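Local coordinates for protein MOR (Lactococcus phage TP901-1, PDB 6TRI) that probably acts as an antirepressor in the phage's genetic switch, using a small helical fold of the helix-turn-helix class to engage a partner protein, at residues V35-K38 with K42-W45; G19-F24 with L30-V35. All blocks are in the same frame, centred on the assembly; numbering follows the deposited sequence.

Contact 1 of 2, residues V35-K38 with K42-W45; sequences VSLK and KVTW
K38 lays its CB over one face of the W45 indole, 4.0 Å from the centroid of the five-membered ring, a CH-pi contact offset toward the rim near NE1 and CE2. The lysine then turns away from the ring. CG is anti to the carbonyl carbon (chi1 -70°), the next two bonds are extended, and a final bend at chi4 (-64°) brings NZ to the T44 carbonyl oxygen. That NZ to T44 O hydrogen bond is 2.8 Å long, with the donor tilted moderately from the carbonyl plane. NZ also forms a salt bridge with E49 on helix 47-57, so the ammonium group of the buried K38 joins both the loop and the next helix. Alongside, the CA of K38 makes a CA-H...O contact with V43 O at 3.4 Å.

At the preceding residue, L37 O receives two backbone donors. K42 N, at 2.8 Å from L37 O, arrives nearly in line with the C=O bond; V43 N, at 3.0 Å from L37 O, comes from above the carbonyl plane. This paired grip folds the loop back under the last turn of the helix. Apolar contacts flank it: L37 CD2 meets K42 CD at 3.6 Å, and L37 CB meets V43 CG2 at 3.8 Å.

Elsewhere the W45 ring meets Y7 at an oblique angle and F68 edge-to-face, while its backbone hydrogen-bonds to another protein chain. The arrangement is a helix C-terminus with its exit loop, at the end of the second helix of what is probably a helix-turn-helix unit, with a tryptophan turned into the core.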
loop_
_atom_site.group_PDB
_atom_site.type_symbol
_atom_site.label_atom_id
_atom_site.label_comp_id
_atom_site.label_asym_id
_atom_site.label_seq_id
_atom_site.Cartn_x
_atom_site.Cartn_y
_atom_site.Cartn_z
ATOM N N VAL B 35 12.687 -10.383 -2.018
ATOM C CA VAL B 35 12.094 -9.773 -3.201
ATOM C C VAL B 35 11.306 -10.802 -4.005
ATOM O O VAL B 35 10.208 -10.523 -4.488
ATOM C CB VAL B 35 13.169 -9.134 -4.094
ATOM C CG1 VAL B 35 12.549 -8.565 -5.355
ATOM C CG2 VAL B 35 13.897 -8.047 -3.327
ATOM N N SER B 36 11.869 -11.999 -4.130
ATOM C CA SER B 36 11.208 -13.086 -4.843
ATOM C C SER B 36 9.851 -13.442 -4.239
ATOM O O SER B 36 8.869 -13.612 -4.960
ATOM C CB SER B 36 12.098 -14.325 -4.864
ATOM O OG SER B 36 11.382 -15.436 -5.371
ATOM N N LEU B 37 9.804 -13.556 -2.915
ATOM C CA LEU B 37 8.570 -13.914 -2.220
ATOM C C LEU B 37 7.504 -12.827 -2.352
ATOM O O LEU B 37 6.307 -13.108 -2.289
ATOM C CB LEU B 37 8.848 -14.189 -0.739
ATOM C CG LEU B 37 9.700 -15.409 -0.384
ATOM C CD1 LEU B 37 9.989 -15.422 1.104
ATOM C CD2 LEU B 37 9.003 -16.689 -0.802
ATOM N N LYS B 38 7.939 -11.585 -2.529
ATOM C CA LYS B 38 7.000 -10.477 -2.663
ATOM C C LYS B 38 6.488 -10.349 -4.094
ATOM O O LYS B 38 5.303 -10.104 -4.313
ATOM C CB LYS B 38 7.648 -9.172 -2.205
ATOM C CG LYS B 38 7.871 -9.124 -0.706
ATOM C CD LYS B 38 8.711 -7.933 -0.292
ATOM C CE LYS B 38 8.998 -7.977 1.201
ATOM N NZ LYS B 38 7.760 -7.852 2.016
ATOM N N LYS B 42 3.743 -14.172 -2.213
ATOM C CA LYS B 42 3.747 -15.030 -1.035
ATOM C C LYS B 42 3.828 -14.182 0.231
ATOM O O LYS B 42 3.304 -14.554 1.280
ATOM C CB LYS B 42 4.911 -16.020 -1.083
ATOM C CG LYS B 42 4.782 -17.094 -2.151
ATOM C CD LYS B 42 5.873 -18.140 -1.990
ATOM C CE LYS B 42 5.770 -19.231 -3.039
ATOM N NZ LYS B 42 6.831 -20.260 -2.853
ATOM N N VAL B 43 4.499 -13.040 0.118
ATOM C CA VAL B 43 4.647 -12.113 1.234
ATOM C C VAL B 43 4.217 -10.716 0.814
ATOM O O VAL B 43 4.645 -10.210 -0.223
ATOM C CB VAL B 43 6.098 -12.069 1.751
ATOM C CG1 VAL B 43 6.228 -11.065 2.881
ATOM C CG2 VAL B 43 6.540 -13.448 2.210
ATOM N N THR B 44 3.363 -10.099 1.624
ATOM C CA THR B 44 2.849 -8.769 1.332
ATOM C C THR B 44 3.961 -7.721 1.362
ATOM O O THR B 44 4.970 -7.892 2.045
ATOM C CB THR B 44 1.742 -8.375 2.324
ATOM O OG1 THR B 44 1.239 -7.076 1.993
ATOM C CG2 THR B 44 2.275 -8.362 3.749
ATOM N N TRP B 45 3.775 -6.642 0.605
ATOM C CA TRP B 45 4.735 -5.540 0.575
ATOM C C TRP B 45 4.598 -4.641 1.800
ATOM O O TRP B 45 3.488 -4.282 2.195
ATOM C CB TRP B 45 4.556 -4.702 -0.694
ATOM C CG TRP B 45 5.064 -5.352 -1.942
ATOM C CD1 TRP B 45 4.446 -6.324 -2.673
ATOM C CD2 TRP B 45 6.293 -5.061 -2.618
ATOM N NE1 TRP B 45 5.217 -6.665 -3.757
ATOM C CE2 TRP B 45 6.356 -5.904 -3.746
ATOM C CE3 TRP B 45 7.346 -4.175 -2.376
ATOM C CZ2 TRP B 45 7.433 -5.885 -4.631
ATOM C CZ3 TRP B 45 8.414 -4.158 -3.255
ATOM C CH2 TRP B 45 8.449 -5.008 -4.368
HETATM O O HOH W 1 3.312 -9.627 -2.944
#

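Contact 2 of 2, residues G19-F24 with L30-V35; sequences GTQYNF and LSERTV
Trans first torsions on Q21 (chi1 168°) and E32 (chi1 -171°) send two extended side chains into the gap between their helices, where they cross at about a right angle. The amide and carboxylate planes stand 89° apart, and the meeting is one of packing. OE1 of Q21 rests against the methylene CG of E32 at 3.4 Å, while the aliphatic CG of Q21 touches CG1 of V35 at 3.8 Å, so a single glutamine packs along one turn of the opposing helix.

E32 continues past Q21 to Y22. Its OE2 comes to the edge of the tyrosine ring, near the ring plane, 3.5 Å from Y22 CD1, and its CD lies 3.9 Å from Y22 CA. The carboxylate thereby sits beside the first turn of helix 21-28, whose amino-terminal dipole would probably favour its negative charge. Deeper in, V35 CG1 fits against the edge of the F24 ring, 3.8 Å from CD2. The same methyl touches both the partly exposed Q21 and the buried F24.

Both helices start with an N-cap. T20 OG1 accepts from N23 N at 2.9 Å, and S31 OG accepts from T34 N at 3.3 Å, capping the first turn of each helix. The hydroxyl of T34 adds a second bond to the S31 cap, with T34 OG1 donating to S31 OG.

Helices 21-28 and 32-39, joined by a short turn, form a pair consistent with a helix-turn-helix. Q21 reaches on to S36 and L39 of helix 32-39, whereas helix 47-57 meets F24 through L57 and L30 through E49.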
loop_
_atom_site.group_PDB
_atom_site.type_symbol
_atom_site.label_atom_id
_atom_site.label_comp_id
_atom_site.label_asym_id
_atom_site.label_seq_id
_atom_site.Cartn_x
_atom_site.Cartn_y
_atom_site.Cartn_z
ATOM N N GLY B 19 17.367 -4.430 -14.517
ATOM C CA GLY B 19 17.853 -5.612 -15.202
ATOM C C GLY B 19 17.337 -6.875 -14.542
ATOM O O GLY B 19 16.260 -7.364 -14.879
ATOM N N THR B 20 18.101 -7.404 -13.591
ATOM C CA THR B 20 17.702 -8.615 -12.884
ATOM C C THR B 20 16.949 -8.294 -11.600
ATOM O O THR B 20 17.012 -7.174 -11.086
ATOM C CB THR B 20 18.914 -9.493 -12.527
ATOM O OG1 THR B 20 19.687 -8.848 -11.506
ATOM C CG2 THR B 20 19.785 -9.733 -13.747
ATOM N N GLN B 21 16.232 -9.289 -11.092
ATOM C CA GLN B 21 15.574 -9.192 -9.798
ATOM C C GLN B 21 16.612 -8.988 -8.697
ATOM O O GLN B 21 16.365 -8.289 -7.713
ATOM C CB GLN B 21 14.744 -10.450 -9.540
ATOM C CG GLN B 21 14.246 -10.612 -8.121
ATOM C CD GLN B 21 13.520 -11.924 -7.919
ATOM O OE1 GLN B 21 13.922 -12.749 -7.099
ATOM N NE2 GLN B 21 12.442 -12.126 -8.668
ATOM N N TYR B 22 17.777 -9.600 -8.878
ATOM C CA TYR B 22 18.877 -9.461 -7.933
ATOM C C TYR B 22 19.340 -8.012 -7.839
ATOM O O TYR B 22 19.507 -7.479 -6.741
ATOM C CB TYR B 22 20.045 -10.365 -8.332
ATOM C CG TYR B 22 21.278 -10.179 -7.477
ATOM C CD1 TYR B 22 21.352 -10.729 -6.204
ATOM C CD2 TYR B 22 22.369 -9.456 -7.943
ATOM C CE1 TYR B 22 22.477 -10.562 -5.418
ATOM C CE2 TYR B 22 23.497 -9.283 -7.162
ATOM C CZ TYR B 22 23.546 -9.840 -5.902
ATOM O OH TYR B 22 24.669 -9.673 -5.121
ATOM N N ASN B 23 19.551 -7.385 -8.993
ATOM C CA ASN B 23 19.920 -5.974 -9.047
ATOM C C ASN B 23 18.895 -5.108 -8.336
ATOM O O ASN B 23 19.247 -4.179 -7.610
ATOM C CB ASN B 23 20.069 -5.506 -10.492
ATOM C CG ASN B 23 21.333 -6.020 -11.146
ATOM O OD1 ASN B 23 22.315 -6.329 -10.470
ATOM N ND2 ASN B 23 21.321 -6.108 -12.472
ATOM N N PHE B 24 17.623 -5.422 -8.552
ATOM C CA PHE B 24 16.538 -4.700 -7.906
ATOM C C PHE B 24 16.599 -4.877 -6.393
ATOM O O PHE B 24 16.410 -3.921 -5.641
ATOM C CB PHE B 24 15.189 -5.172 -8.447
ATOM C CG PHE B 24 14.013 -4.482 -7.821
ATOM C CD1 PHE B 24 13.893 -3.104 -7.878
ATOM C CD2 PHE B 24 13.024 -5.210 -7.182
ATOM C CE1 PHE B 24 12.811 -2.464 -7.304
ATOM C CE2 PHE B 24 11.938 -4.575 -6.608
ATOM C CZ PHE B 24 11.833 -3.200 -6.669
ATOM N N LEU B 30 17.267 -5.105 0.071
ATOM C CA LEU B 30 16.636 -6.348 0.507
ATOM C C LEU B 30 17.385 -7.563 -0.031
ATOM O O LEU B 30 18.170 -7.450 -0.972
ATOM C CB LEU B 30 15.173 -6.400 0.049
ATOM C CG LEU B 30 14.069 -5.745 0.889
ATOM C CD1 LEU B 30 14.366 -4.293 1.222
ATOM C CD2 LEU B 30 12.733 -5.857 0.166
ATOM N N SER B 31 17.144 -8.724 0.570
ATOM C CA SER B 31 17.662 -9.973 0.026
ATOM C C SER B 31 16.822 -10.351 -1.186
ATOM O O SER B 31 15.669 -9.930 -1.301
ATOM C CB SER B 31 17.640 -11.090 1.072
ATOM O OG SER B 31 16.316 -11.396 1.471
ATOM N N GLU B 32 17.396 -11.137 -2.091
ATOM C CA GLU B 32 16.686 -11.504 -3.306
ATOM C C GLU B 32 15.530 -12.448 -2.994
ATOM O O GLU B 32 14.475 -12.377 -3.630
ATOM C CB GLU B 32 17.629 -12.144 -4.323
ATOM C CG GLU B 32 16.983 -12.345 -5.684
ATOM C CD GLU B 32 17.899 -13.020 -6.675
ATOM O OE1 GLU B 32 17.483 -13.201 -7.838
ATOM O OE2 GLU B 32 19.036 -13.372 -6.293
ATOM N N ARG B 33 15.727 -13.324 -2.012
ATOM C CA ARG B 33 14.667 -14.233 -1.584
ATOM C C ARG B 33 13.474 -13.452 -1.045
ATOM O O ARG B 33 12.322 -13.836 -1.245
ATOM C CB ARG B 33 15.173 -15.207 -0.522
ATOM C CG ARG B 33 14.104 -16.165 -0.026
ATOM C CD ARG B 33 14.519 -16.830 1.269
ATOM N NE ARG B 33 15.700 -17.669 1.105
ATOM C CZ ARG B 33 16.471 -18.065 2.112
ATOM N NH1 ARG B 33 16.190 -17.685 3.351
ATOM N NH2 ARG B 33 17.528 -18.830 1.879
ATOM N N THR B 34 13.759 -12.354 -0.357
ATOM C CA THR B 34 12.714 -11.474 0.143
ATOM C C THR B 34 11.946 -10.860 -1.023
ATOM O O THR B 34 10.715 -10.831 -1.028
ATOM C CB THR B 34 13.300 -10.361 1.027
ATOM O OG1 THR B 34 13.933 -10.943 2.173
ATOM C CG2 THR B 34 12.211 -9.417 1.489
ATOM N N VAL B 35 12.687 -10.383 -2.018
ATOM C CA VAL B 35 12.094 -9.773 -3.201
ATOM C C VAL B 35 11.306 -10.802 -4.005
ATOM O O VAL B 35 10.208 -10.523 -4.488
ATOM C CB VAL B 35 13.169 -9.134 -4.094
ATOM C CG1 VAL B 35 12.549 -8.565 -5.355
ATOM C CG2 VAL B 35 13.897 -8.047 -3.327
#

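In the fold
Contact 2 comes first along the chain, and contact 1 begins at V35, the residue where contact 2 ends. Both use helix 32-39: its first turn faces helix 21-28, and its last turn faces the loop toward helix 47-57. Their centres lie 11 Å apart, and they meet directly, with W45 CH2 4.2 Å from F24 CE2 and S36 CB 3.3 Å from Q21 OE1. Helix 32-39 thus packs on helix 21-28 at its start and is bonded to its own exit loop at its end. T44 and W45 of contact 1 meet the other protein chain; the segments of contact 2 touch no other chain of the assembly.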